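Local coordinates for protein thin, isoform D (Drosophila melanogaster, PDB 6XG7) that probably acts as a ubiquitin-protein transferase, with this NHL-repeat beta-propeller likely mediating protein-protein interaction, at residues N66-Q70 against E81-Y85. Residues are numbered along the deposited sequence; the frame is centred on the assembly and turned at random.
Sequences NHRVQ and EFGEY
Val69 lies over one face of the Phe82 ring. Val69 CB is 3.5 Å from Phe82 CE1 and stands off centre, toward the rim, in a CH-pi contact. CG1 sits near Phe82 CZ and CG2 near Phe82 CE1, so both methyls follow the same side of the ring. Phe82 CG is held between the backbone N and the carbonyl carbon (chi1 51°), which brings the ring back over the valine. Tyr106 makes an edge-to-face pair with this ring. Val69 and Phe82 are an antiparallel hydrogen-bonded pair. Val69 N donates to Phe82 O at 2.9 Å, and Phe82 N returns a bond to Val69 O at 3.0 Å.

On the other face of the sheet, the extended side chain of Arg68 reaches Glu81. Arg68 NH1 meets OE1 of Glu81 at 3.0 Å in a salt bridge, close to the guanidinium plane, on the syn side of the carboxylate but tilted well out of its plane. The two flat groups are turned 62° apart. Arg68 NE makes a second salt bridge with Asp63, and NH2 bonds to Glu41 O. The Gln70 amide lies over one guanidinium face and is itself held by Gly43, Ser44 and Asp63.

These strands, 68-72 and 78-85, form a hairpin at the outer side of one blade of the NHL beta-propeller. Strand 68-72 begins with a G1 beta bulge, in which His67 and Arg68 lie together opposite Asp63.

Beyond Gly83, Tyr85 turns its edge to the face of His67. Tyr85 CD1 stands over the centre of the imidazole, 3.6 Å from His67 NE2. The ring planes meet at 62°. The imidazole is tethered on its other nitrogen, ND1, by the backbone N of the modified cysteine at position 94.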
loop_
_atom_site.group_PDB
_atom_site.type_symbol
_atom_site.label_atom_id
_atom_site.label_comp_id
_atom_site.label_asym_id
_atom_site.label_seq_id
_atom_site.Cartn_x
_atom_site.Cartn_y
_atom_site.Cartn_z
ATOM N N ASN A 66 3.372 -12.146 -11.416
ATOM C CA ASN A 66 2.897 -13.517 -11.352
ATOM C C ASN A 66 1.394 -13.599 -11.137
ATOM O O ASN A 66 0.857 -14.699 -10.985
ATOM C CB ASN A 66 3.638 -14.282 -10.251
ATOM C CG ASN A 66 5.084 -14.520 -10.613
ATOM O OD1 ASN A 66 5.422 -14.808 -11.776
ATOM N ND2 ASN A 66 5.951 -14.362 -9.644
ATOM N N HIS A 67 0.704 -12.467 -11.114
ATOM C CA HIS A 67 -0.758 -12.443 -11.083
ATOM C C HIS A 67 -1.314 -13.225 -9.902
ATOM O O HIS A 67 -2.303 -13.948 -10.027
ATOM C CB HIS A 67 -1.349 -12.911 -12.408
ATOM C CG HIS A 67 -0.699 -12.270 -13.579
ATOM N ND1 HIS A 67 -0.896 -10.946 -13.908
ATOM C CD2 HIS A 67 0.198 -12.755 -14.466
ATOM C CE1 HIS A 67 -0.167 -10.656 -14.970
ATOM N NE2 HIS A 67 0.497 -11.739 -15.331
ATOM N N ARG A 68 -0.688 -13.065 -8.734
ATOM C CA ARG A 68 -1.080 -13.814 -7.552
ATOM C C ARG A 68 -0.755 -13.019 -6.293
ATOM O O ARG A 68 0.039 -12.075 -6.307
ATOM C CB ARG A 68 -0.346 -15.158 -7.489
ATOM C CG ARG A 68 1.149 -14.998 -7.248
ATOM C CD ARG A 68 1.880 -16.328 -7.288
ATOM N NE ARG A 68 3.326 -16.125 -7.247
ATOM C CZ ARG A 68 4.211 -17.110 -7.189
ATOM N NH1 ARG A 68 3.800 -18.370 -7.105
ATOM N NH2 ARG A 68 5.502 -16.836 -7.238
ATOM N N VAL A 69 -1.414 -13.402 -5.222
ATOM C CA VAL A 69 -1.074 -12.986 -3.872
ATOM C C VAL A 69 -0.353 -14.142 -3.189
ATOM O O VAL A 69 -0.764 -15.298 -3.320
ATOM C CB VAL A 69 -2.343 -12.613 -3.093
ATOM C CG1 VAL A 69 -1.995 -12.352 -1.640
ATOM C CG2 VAL A 69 -3.014 -11.388 -3.697
ATOM N N GLN A 70 0.735 -13.835 -2.481
ATOM C CA GLN A 70 1.415 -14.813 -1.638
ATOM C C GLN A 70 1.335 -14.372 -0.188
ATOM O O GLN A 70 1.467 -13.178 0.122
ATOM C CB GLN A 70 2.868 -15.015 -2.031
ATOM C CG GLN A 70 3.026 -15.574 -3.428
ATOM C CD GLN A 70 4.456 -15.983 -3.689
ATOM O OE1 GLN A 70 4.946 -16.923 -3.094
ATOM N NE2 GLN A 70 5.147 -15.239 -4.526
ATOM N N GLU A 81 -0.838 -19.314 -1.381
ATOM C CA GLU A 81 -0.968 -18.361 -2.464
ATOM C C GLU A 81 -2.326 -18.535 -3.114
ATOM O O GLU A 81 -2.981 -19.566 -2.965
ATOM C CB GLU A 81 0.136 -18.564 -3.517
ATOM C CG GLU A 81 0.021 -19.867 -4.298
ATOM C CD GLU A 81 1.132 -20.015 -5.298
ATOM O OE1 GLU A 81 1.045 -19.387 -6.368
ATOM O OE2 GLU A 81 2.119 -20.730 -4.995
ATOM N N PHE A 82 -2.723 -17.521 -3.873
ATOM C CA PHE A 82 -3.924 -17.638 -4.687
ATOM C C PHE A 82 -3.833 -16.649 -5.838
ATOM O O PHE A 82 -3.201 -15.601 -5.731
ATOM C CB PHE A 82 -5.209 -17.441 -3.864
ATOM C CG PHE A 82 -5.223 -16.201 -3.029
ATOM C CD1 PHE A 82 -5.631 -14.995 -3.580
ATOM C CD2 PHE A 82 -4.873 -16.238 -1.693
ATOM C CE1 PHE A 82 -5.657 -13.845 -2.833
ATOM C CE2 PHE A 82 -4.895 -15.073 -0.921
ATOM C CZ PHE A 82 -5.293 -13.882 -1.500
ATOM N N GLY A 83 -4.462 -17.009 -6.944
ATOM C CA GLY A 83 -4.541 -16.151 -8.104
ATOM C C GLY A 83 -3.763 -16.709 -9.283
ATOM O O GLY A 83 -2.729 -17.378 -9.131
ATOM N N GLU A 84 -4.270 -16.427 -10.480
ATOM C CA GLU A 84 -3.576 -16.712 -11.727
ATOM C C GLU A 84 -4.032 -15.672 -12.737
ATOM O O GLU A 84 -5.005 -14.955 -12.511
ATOM C CB GLU A 84 -3.841 -18.128 -12.233
ATOM C CG GLU A 84 -5.259 -18.396 -12.656
ATOM C CD GLU A 84 -5.485 -19.892 -12.862
ATOM O OE1 GLU A 84 -5.494 -20.617 -11.843
ATOM O OE2 GLU A 84 -5.589 -20.347 -14.021
ATOM N N TYR A 85 -3.330 -15.612 -13.865
ATOM C CA TYR A 85 -3.606 -14.595 -14.873
ATOM C C TYR A 85 -4.989 -14.762 -15.492
ATOM O O TYR A 85 -5.382 -15.861 -15.894
ATOM C CB TYR A 85 -2.565 -14.679 -15.984
ATOM C CG TYR A 85 -2.869 -13.757 -17.129
ATOM C CD1 TYR A 85 -2.671 -12.385 -17.011
ATOM C CD2 TYR A 85 -3.378 -14.247 -18.322
ATOM C CE1 TYR A 85 -2.955 -11.530 -18.065
ATOM C CE2 TYR A 85 -3.662 -13.400 -19.380
ATOM C CZ TYR A 85 -3.449 -12.041 -19.241
ATOM O OH TYR A 85 -3.729 -11.188 -20.277
#